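Local atomic coordinates of dehydratase, IlvD/Edd family (Caulobacter crescentus, PDB entry 5OYN), a protein that catalyses the dehydration of D-xylonate, and of D-gluconate about as efficiently, to 2-keto-3-deoxy sugar acids, using a [2Fe-2S] cluster and a magnesium ion. Residues Gln290-Ala295 with Leu576-Val581; Phe399-Lys405 with Ser506-Pro512; Ile456-Ala462 with Leu490-Gly496. All blocks are in the same frame, centred on the assembly; numbering follows the deposited sequence.

Contact 1: Gln290-Ala295 with Leu576-Val581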
loop_
_atom_site.group_PDB
_atom_site.type_symbol
_atom_site.label_atom_id
_atom_site.label_comp_id
_atom_site.label_asym_id
_atom_site.label_seq_id
_atom_site.Cartn_x
_atom_site.Cartn_y
_atom_site.Cartn_z
ATOM N N GLN A 290 6.278 2.617 36.244
ATOM C CA GLN A 290 5.516 2.691 37.487
ATOM C C GLN A 290 4.204 3.442 37.298
ATOM O O GLN A 290 3.138 2.853 37.545
ATOM C CB GLN A 290 6.377 3.279 38.608
ATOM C CG GLN A 290 5.608 3.569 39.890
ATOM C CD GLN A 290 4.967 4.944 39.916
ATOM O OE1 GLN A 290 5.649 5.958 39.804
ATOM N NE2 GLN A 290 3.651 4.983 40.071
ATOM N N PRO A 291 4.193 4.712 36.862
ATOM C CA PRO A 291 2.890 5.343 36.599
ATOM C C PRO A 291 2.022 4.523 35.668
ATOM O O PRO A 291 0.804 4.474 35.865
ATOM C CB PRO A 291 3.262 6.696 35.981
ATOM C CG PRO A 291 4.629 6.955 36.422
ATOM C CD PRO A 291 5.308 5.623 36.549
ATOM N N HIS A 292 2.617 3.829 34.689
ATOM C CA HIS A 292 1.822 3.099 33.704
ATOM C C HIS A 292 1.245 1.821 34.274
ATOM O O HIS A 292 0.100 1.473 33.973
ATOM C CB HIS A 292 2.656 2.758 32.470
ATOM C CG HIS A 292 3.086 3.952 31.691
ATOM N ND1 HIS A 292 2.243 5.013 31.438
ATOM C CD2 HIS A 292 4.268 4.260 31.111
ATOM C CE1 HIS A 292 2.890 5.926 30.734
ATOM N NE2 HIS A 292 4.122 5.494 30.524
ATOM N N ILE A 293 2.028 1.080 35.058
ATOM C CA ILE A 293 1.485 -0.152 35.618
ATOM C C ILE A 293 0.354 0.159 36.591
ATOM O O ILE A 293 -0.658 -0.550 36.631
ATOM C CB ILE A 293 2.598 -0.990 36.266
ATOM C CG1 ILE A 293 3.478 -1.599 35.171
ATOM C CG2 ILE A 293 1.998 -2.083 37.116
ATOM C CD1 ILE A 293 4.664 -2.368 35.684
ATOM N N VAL A 294 0.476 1.253 37.349
ATOM C CA VAL A 294 -0.594 1.626 38.268
ATOM C C VAL A 294 -1.832 2.035 37.488
ATOM O O VAL A 294 -2.936 1.535 37.742
ATOM C CB VAL A 294 -0.136 2.740 39.232
ATOM C CG1 VAL A 294 -1.336 3.393 39.897
ATOM C CG2 VAL A 294 0.798 2.183 40.296
ATOM N N ALA A 295 -1.658 2.941 36.520
ATOM C CA ALA A 295 -2.751 3.372 35.646
ATOM C C ALA A 295 -3.528 2.187 35.073
ATOM O O ALA A 295 -4.762 2.173 35.087
ATOM C CB ALA A 295 -2.199 4.240 34.510
ATOM N N LEU A 576 1.215 10.963 39.601
ATOM C CA LEU A 576 1.845 9.712 39.183
ATOM C C LEU A 576 1.885 8.671 40.292
ATOM O O LEU A 576 2.106 7.487 40.002
ATOM C CB LEU A 576 3.260 9.974 38.649
ATOM C CG LEU A 576 3.348 11.111 37.621
ATOM C CD1 LEU A 576 4.787 11.540 37.387
ATOM C CD2 LEU A 576 2.637 10.727 36.281
ATOM N N ASP A 577 1.680 9.085 41.546
ATOM C CA ASP A 577 1.422 8.137 42.624
ATOM C C ASP A 577 0.376 7.108 42.193
ATOM O O ASP A 577 0.576 5.900 42.348
ATOM C CB ASP A 577 0.992 8.898 43.905
ATOM C CG ASP A 577 -0.441 9.520 43.817
ATOM O OD1 ASP A 577 -0.571 10.771 43.800
ATOM O OD2 ASP A 577 -1.446 8.764 43.795
ATOM N N THR A 578 -0.739 7.580 41.630
ATOM C CA THR A 578 -1.822 6.731 41.150
ATOM C C THR A 578 -1.932 6.765 39.628
ATOM O O THR A 578 -3.028 6.627 39.077
ATOM C CB THR A 578 -3.162 7.126 41.780
ATOM O OG1 THR A 578 -3.233 8.556 41.932
ATOM C CG2 THR A 578 -3.363 6.420 43.144
ATOM N N GLY A 579 -0.805 6.981 38.949
ATOM C CA GLY A 579 -0.703 6.724 37.527
ATOM C C GLY A 579 -1.140 7.839 36.605
ATOM O O GLY A 579 -1.485 7.558 35.453
ATOM N N GLY A 580 -1.130 9.090 37.071
ATOM C CA GLY A 580 -1.573 10.226 36.282
ATOM C C GLY A 580 -2.762 9.925 35.392
ATOM O O GLY A 580 -2.732 10.187 34.180
ATOM N N VAL A 581 -3.798 9.330 35.987
ATOM C CA VAL A 581 -4.979 8.905 35.257
ATOM C C VAL A 581 -6.022 10.011 35.305
ATOM O O VAL A 581 -5.990 10.895 36.169
ATOM C CB VAL A 581 -5.556 7.592 35.824
ATOM C CG1 VAL A 581 -4.466 6.552 35.984
ATOM C CG2 VAL A 581 -6.249 7.853 37.149
#
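Gln290 and Pro291, in the first turn of helix 289-299, meet the turn at Leu576-Gly579. The contact joins the N-terminal and C-terminal regions of an IlvD/Edd dehydratase. It packs helix 289-299 against the loop between helices 564-572 and 583-586. The one hydrogen bond between the segments runs from Gln290 NE2 to Leu576 O, 2.9 Å long and nearly straight at 173°. The oxygen lies in the amide plane of Gln290. CG of Gln290 stands opposite the backbone N (chi1 172°), and the bend at chi2 (-87°) turns the amide to the loop. Leu576 O also accepts from Gly579 N, on the other face of its carbonyl plane. Two donors thus grip one oxygen and hold the turn.

Next to the amide, the Pro291 ring crosses the Leu576 side chain obliquely, CG to CB at 4.0 Å. Val294 turns CG1 onto the loop backbone, 3.4 Å from Thr578 C. Gly579 has positive phi, and a side chain there would run into Pro291 O and Ala295 N. His292, whose CB points away from the loop, bonds through NE2 to the carboxylated lysine at position 139, a magnesium ligand. One turn along the helix from Pro291, Ala295 CB rests 3.5 Å from Gly579 O and 3.6 Å from Val581 CG1.

Contact 2: Phe399-Lys405 with Ser506-Pro512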
loop_
_atom_site.group_PDB
_atom_site.type_symbol
_atom_site.label_atom_id
_atom_site.label_comp_id
_atom_site.label_asym_id
_atom_site.label_seq_id
_atom_site.Cartn_x
_atom_site.Cartn_y
_atom_site.Cartn_z
ATOM N N PHE A 399 7.930 14.662 49.769
ATOM C CA PHE A 399 6.952 13.962 48.951
ATOM C C PHE A 399 6.581 12.689 49.691
ATOM O O PHE A 399 7.413 12.104 50.397
ATOM C CB PHE A 399 7.504 13.616 47.560
ATOM C CG PHE A 399 8.909 13.079 47.589
ATOM C CD1 PHE A 399 9.153 11.749 47.914
ATOM C CD2 PHE A 399 9.986 13.912 47.306
ATOM C CE1 PHE A 399 10.444 11.255 47.970
ATOM C CE2 PHE A 399 11.281 13.424 47.355
ATOM C CZ PHE A 399 11.511 12.089 47.685
ATOM N N ASP A 400 5.331 12.266 49.524
ATOM C CA ASP A 400 4.893 11.033 50.157
ATOM C C ASP A 400 5.336 9.796 49.392
ATOM O O ASP A 400 5.408 8.713 49.984
ATOM C CB ASP A 400 3.370 11.038 50.317
ATOM C CG ASP A 400 2.861 12.277 51.050
ATOM O OD1 ASP A 400 3.599 12.822 51.923
ATOM O OD2 ASP A 400 1.719 12.697 50.740
ATOM N N PHE A 401 5.646 9.935 48.103
ATOM C CA PHE A 401 6.058 8.812 47.272
ATOM C C PHE A 401 6.989 9.318 46.181
ATOM O O PHE A 401 6.782 10.402 45.625
ATOM C CB PHE A 401 4.843 8.098 46.657
ATOM C CG PHE A 401 5.199 7.043 45.639
ATOM C CD1 PHE A 401 5.316 5.713 46.016
ATOM C CD2 PHE A 401 5.391 7.376 44.297
ATOM C CE1 PHE A 401 5.641 4.733 45.095
ATOM C CE2 PHE A 401 5.721 6.399 43.359
ATOM C CZ PHE A 401 5.846 5.071 43.762
ATOM N N ALA A 402 8.015 8.525 45.891
ATOM C CA ALA A 402 8.897 8.704 44.748
ATOM C C ALA A 402 9.665 7.406 44.608
ATOM O O ALA A 402 9.660 6.583 45.521
ATOM C CB ALA A 402 9.852 9.887 44.909
ATOM N N ILE A 403 10.298 7.210 43.449
ATOM C CA ILE A 403 11.094 6.011 43.218
ATOM C C ILE A 403 12.461 6.416 42.693
ATOM O O ILE A 403 12.621 7.464 42.054
ATOM C CB ILE A 403 10.408 5.031 42.245
ATOM C CG1 ILE A 403 10.030 5.738 40.948
ATOM C CG2 ILE A 403 9.188 4.402 42.891
ATOM C CD1 ILE A 403 9.560 4.781 39.885
ATOM N N MET A 404 13.452 5.574 42.976
ATOM C CA MET A 404 14.827 5.801 42.558
ATOM C C MET A 404 15.263 4.671 41.640
ATOM O O MET A 404 14.933 3.507 41.883
ATOM C CB MET A 404 15.757 5.890 43.760
ATOM C CG MET A 404 17.081 6.591 43.494
ATOM S SD MET A 404 18.349 5.973 44.612
ATOM C CE MET A 404 19.822 6.795 44.020
ATOM N N LYS A 405 15.991 5.010 40.573
ATOM C CA LYS A 405 16.428 3.993 39.615
ATOM C C LYS A 405 17.641 3.285 40.199
ATOM O O LYS A 405 18.784 3.701 40.021
ATOM C CB LYS A 405 16.729 4.596 38.249
ATOM C CG LYS A 405 16.488 3.595 37.097
ATOM C CD LYS A 405 16.436 4.237 35.692
ATOM C CE LYS A 405 16.686 3.182 34.606
ATOM N NZ LYS A 405 16.237 3.562 33.218
ATOM N N SER A 506 18.134 8.605 39.411
ATOM C CA SER A 506 17.379 9.740 39.905
ATOM C C SER A 506 16.288 9.295 40.864
ATOM O O SER A 506 15.857 8.140 40.868
ATOM C CB SER A 506 16.743 10.517 38.749
ATOM O OG SER A 506 17.716 11.013 37.849
ATOM N N ILE A 507 15.829 10.247 41.673
ATOM C CA ILE A 507 14.625 10.098 42.479
ATOM C C ILE A 507 13.491 10.792 41.731
ATOM O O ILE A 507 13.530 12.010 41.511
ATOM C CB ILE A 507 14.821 10.675 43.890
ATOM C CG1 ILE A 507 15.766 9.780 44.681
ATOM C CG2 ILE A 507 13.486 10.762 44.632
ATOM C CD1 ILE A 507 16.847 10.539 45.394
ATOM N N LEU A 508 12.478 10.019 41.346
ATOM C CA LEU A 508 11.569 10.415 40.282
ATOM C C LEU A 508 10.125 10.290 40.718
ATOM O O LEU A 508 9.802 9.578 41.671
ATOM C CB LEU A 508 11.748 9.545 39.032
ATOM C CG LEU A 508 13.100 9.669 38.369
ATOM C CD1 LEU A 508 13.675 8.294 38.185
ATOM C CD2 LEU A 508 12.912 10.367 37.053
ATOM N N ASN A 509 9.260 10.958 39.946
ATOM C CA ASN A 509 7.805 10.830 40.046
ATOM C C ASN A 509 7.289 11.290 41.407
ATOM O O ASN A 509 6.304 10.748 41.922
ATOM C CB ASN A 509 7.345 9.392 39.762
ATOM C CG ASN A 509 7.879 8.847 38.443
ATOM O OD1 ASN A 509 8.319 9.602 37.569
ATOM N ND2 ASN A 509 7.837 7.527 38.293
ATOM N N ALA A 510 7.952 12.290 41.992
ATOM C CA ALA A 510 7.657 12.688 43.363
ATOM C C ALA A 510 6.233 13.211 43.460
ATOM O O ALA A 510 5.870 14.180 42.788
ATOM C CB ALA A 510 8.650 13.749 43.836
ATOM N N SER A 511 5.424 12.549 44.285
ATOM C CA SER A 511 4.038 12.915 44.507
ATOM C C SER A 511 3.803 13.216 45.985
ATOM O O SER A 511 4.344 12.518 46.852
ATOM C CB SER A 511 3.092 11.795 44.043
ATOM O OG SER A 511 3.549 11.223 42.836
ATOM N N PRO A 512 3.021 14.262 46.309
ATOM C CA PRO A 512 2.419 15.135 45.296
ATOM C C PRO A 512 3.417 16.166 44.782
ATOM O O PRO A 512 4.328 16.570 45.514
ATOM C CB PRO A 512 1.259 15.810 46.045
ATOM C CG PRO A 512 1.529 15.569 47.538
ATOM C CD PRO A 512 2.758 14.733 47.682
#
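Ser511 and Phe401 exchange two backbone hydrogen bonds, with Ser511 N to Phe401 O the straighter at 170°. Ile403 and Leu508 form a second hydrogen-bonded pair, in which Leu508 N lies 2.7 Å from Ile403 O. Lys405 N adds a bond to Ser506 O. Asp400 N also lies near Ser511 O, but its bond is weak and bent (125°).

These bonds join strands 401-404 and 507-511, antiparallel neighbours in a small three-stranded sheet. Asp400 and Phe401 both face Ser511, a classic beta bulge. A second bulge follows: between Phe401 and Ile403 the register slips by one, with Asn509 and Ala510 opposite Ala402.

Apolar contacts gather round Ile507, on the face it shares with Met404. Ile507 CG2 sits 3.7 Å from Ala402 CB and also reaches the far end of the Phe399 ring at CZ. Phe399 has its CG between the backbone N and the carbonyl carbon (chi1 43°), which brings the ring obliquely beside Ala510, CD2 to CB 3.7 Å. The extended Met404 chain meets Ile507 at a slant, CG to CG1 3.6 Å.

Polar side chains work mainly within the second strand and beyond it. Ser511 OG donates to Asn509 O at 2.9 Å. Asn509 ND2 packs 3.6 Å from Ile403 CD1 and bonds to Gln290 OE1.

Contact 3: Ile456-Ala462 with Leu490-Gly496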
loop_
_atom_site.group_PDB
_atom_site.type_symbol
_atom_site.label_atom_id
_atom_site.label_comp_id
_atom_site.label_asym_id
_atom_site.label_seq_id
_atom_site.Cartn_x
_atom_site.Cartn_y
_atom_site.Cartn_z
ATOM N N ILE A 456 22.879 18.249 45.288
ATOM C CA ILE A 456 21.854 17.410 44.678
ATOM C C ILE A 456 20.965 18.305 43.815
ATOM O O ILE A 456 20.376 19.273 44.313
ATOM C CB ILE A 456 21.027 16.637 45.726
ATOM C CG1 ILE A 456 19.819 15.968 45.071
ATOM C CG2 ILE A 456 20.590 17.545 46.883
ATOM C CD1 ILE A 456 19.190 14.903 45.921
ATOM N N LEU A 457 20.879 17.992 42.523
ATOM C CA LEU A 457 20.134 18.834 41.597
ATOM C C LEU A 457 18.650 18.497 41.652
ATOM O O LEU A 457 18.254 17.329 41.556
ATOM C CB LEU A 457 20.684 18.683 40.183
ATOM C CG LEU A 457 22.212 18.853 40.125
ATOM C CD1 LEU A 457 22.768 18.373 38.790
ATOM C CD2 LEU A 457 22.634 20.298 40.405
ATOM N N VAL A 458 17.835 19.523 41.840
ATOM C CA VAL A 458 16.415 19.363 42.098
ATOM C C VAL A 458 15.664 20.186 41.069
ATOM O O VAL A 458 16.044 21.327 40.778
ATOM C CB VAL A 458 16.038 19.800 43.537
ATOM C CG1 VAL A 458 14.527 19.772 43.740
ATOM C CG2 VAL A 458 16.708 18.910 44.563
ATOM N N ILE A 459 14.607 19.603 40.510
ATOM C CA ILE A 459 13.771 20.273 39.528
ATOM C C ILE A 459 12.324 20.108 39.960
ATOM O O ILE A 459 11.933 19.039 40.441
ATOM C CB ILE A 459 14.012 19.712 38.105
ATOM C CG1 ILE A 459 13.160 20.455 37.073
ATOM C CG2 ILE A 459 13.753 18.212 38.060
ATOM C CD1 ILE A 459 13.768 20.463 35.690
ATOM N N ARG A 460 11.535 21.173 39.815
ATOM C CA ARG A 460 10.144 21.166 40.248
ATOM C C ARG A 460 9.278 21.869 39.212
ATOM O O ARG A 460 9.764 22.655 38.394
ATOM C CB ARG A 460 9.964 21.839 41.622
ATOM C CG ARG A 460 10.412 23.297 41.661
ATOM C CD ARG A 460 9.567 24.153 42.607
ATOM N NE ARG A 460 10.253 25.414 42.895
ATOM C CZ ARG A 460 10.881 25.689 44.037
ATOM N NH1 ARG A 460 10.898 24.797 45.017
ATOM N NH2 ARG A 460 11.491 26.858 44.198
ATOM N N GLY A 461 7.979 21.588 39.278
ATOM C CA GLY A 461 7.031 22.078 38.303
ATOM C C GLY A 461 6.884 21.212 37.073
ATOM O O GLY A 461 6.261 21.649 36.092
ATOM N N ALA A 462 7.435 19.995 37.095
ATOM C CA ALA A 462 7.430 19.097 35.948
ATOM C C ALA A 462 6.492 17.910 36.149
ATOM O O ALA A 462 6.667 16.861 35.514
ATOM C CB ALA A 462 8.850 18.616 35.642
ATOM N N LEU A 490 25.784 13.825 39.485
ATOM C CA LEU A 490 25.399 14.169 40.836
ATOM C C LEU A 490 24.016 13.614 41.132
ATOM O O LEU A 490 23.273 13.253 40.212
ATOM C CB LEU A 490 25.415 15.689 41.057
ATOM C CG LEU A 490 26.732 16.365 40.674
ATOM C CD1 LEU A 490 26.515 17.854 40.449
ATOM C CD2 LEU A 490 27.848 16.095 41.705
ATOM N N PRO A 491 23.655 13.480 42.408
ATOM C CA PRO A 491 22.315 12.993 42.735
ATOM C C PRO A 491 21.254 13.929 42.182
ATOM O O PRO A 491 21.469 15.136 42.036
ATOM C CB PRO A 491 22.303 12.953 44.269
ATOM C CG PRO A 491 23.567 13.612 44.706
ATOM C CD PRO A 491 24.534 13.484 43.587
ATOM N N THR A 492 20.109 13.347 41.843
ATOM C CA THR A 492 19.079 14.048 41.095
ATOM C C THR A 492 17.733 13.719 41.707
ATOM O O THR A 492 17.507 12.595 42.174
ATOM C CB THR A 492 19.095 13.667 39.600
ATOM O OG1 THR A 492 19.408 12.272 39.456
ATOM C CG2 THR A 492 20.127 14.493 38.837
ATOM N N LEU A 493 16.847 14.716 41.721
ATOM C CA LEU A 493 15.523 14.541 42.296
ATOM C C LEU A 493 14.583 15.569 41.686
ATOM O O LEU A 493 14.989 16.707 41.435
ATOM C CB LEU A 493 15.572 14.683 43.823
ATOM C CG LEU A 493 14.241 14.855 44.555
ATOM C CD1 LEU A 493 14.290 14.061 45.825
ATOM C CD2 LEU A 493 13.988 16.319 44.870
ATOM N N GLY A 494 13.336 15.165 41.450
ATOM C CA GLY A 494 12.347 16.084 40.907
ATOM C C GLY A 494 10.965 15.467 40.909
ATOM O O GLY A 494 10.799 14.264 41.141
ATOM N N ASP A 495 9.966 16.317 40.649
ATOM C CA ASP A 495 8.574 15.881 40.584
ATOM C C ASP A 495 8.137 15.531 39.162
ATOM O O ASP A 495 6.947 15.268 38.934
ATOM C CB ASP A 495 7.636 16.947 41.184
ATOM C CG ASP A 495 7.652 18.269 40.413
ATOM O OD1 ASP A 495 8.569 18.473 39.587
ATOM O OD2 ASP A 495 6.744 19.110 40.634
ATOM N N GLY A 496 9.070 15.530 38.211
ATOM C CA GLY A 496 8.843 15.024 36.881
ATOM C C GLY A 496 9.419 13.635 36.695
ATOM O O GLY A 496 9.645 12.888 37.655
#
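Val458 and Leu493 lie side by side on one face of the sheet and point the same way. Leu493 CD2 rests against both Val458 methyls, 3.7 Å from CG1 and 3.8 Å from CG2. The CG1 branch of Ile456 trails away from its own backbone N (chi1 170°). Its tip CD1 thereby reaches the dent between Pro491 CB and Leu493 CB, 4.0 and 4.2 Å away. Leu457 and Leu490 meet obliquely through their CD1 methyls.

The strands 456-460 and 492-494 run parallel as the two strands of a beta-alpha-beta unit whose crossover includes helix 480-484. On its other side strand 492-494 is backbone-bonded to Ile507. Regular backbone bonds join the two parallel strands, such as Leu493 N to Leu457 O. At Gly494 the place of a side chain is taken by Ile459 CG2, 3.8 Å from Gly494 CA; a CB there would collide with it. The same fit recurs beyond the strands, where Ala462 CB packs 3.8 Å from Gly496 CA.

Asp495 closes the end of the pair. OD2 takes Gly461 N on its syn lone pair, and OD1 takes Ala462 N from above the carboxylate plane at 3.1 Å. An alanine here is likely to leave the amides of Gly461 and Ala462 without these acceptors and their turn less firmly held. OD2 also accepts from Ser514 N. Three backbone amides, of Gly461, Ala462 and Ser514, meet this buried carboxylate, which would be expected to stabilise its negative charge.

The three contacts lie side by side near the magnesium site, with contact 2 in the middle. Contact 1 touches contact 2 through Gln290 OE1 and Asn509 ND2, 3.1 Å apart; their centres are about 12 Å apart. Contacts 2 and 3 have centres about 9 Å apart. Here Ser506 OG bonds to Thr492 OG1 (2.7 Å) and Ile507 N to Thr492 O (2.9 Å). Contacts 1 and 3 do not touch. Contact 3 lies within the loop closed by contact 2, and contact 2 within that closed by contact 1. Leu576 and Leu508 side chains and Gly496 lie about 9, 8 and 8 Å from the side chain of the magnesium ligand Glu472.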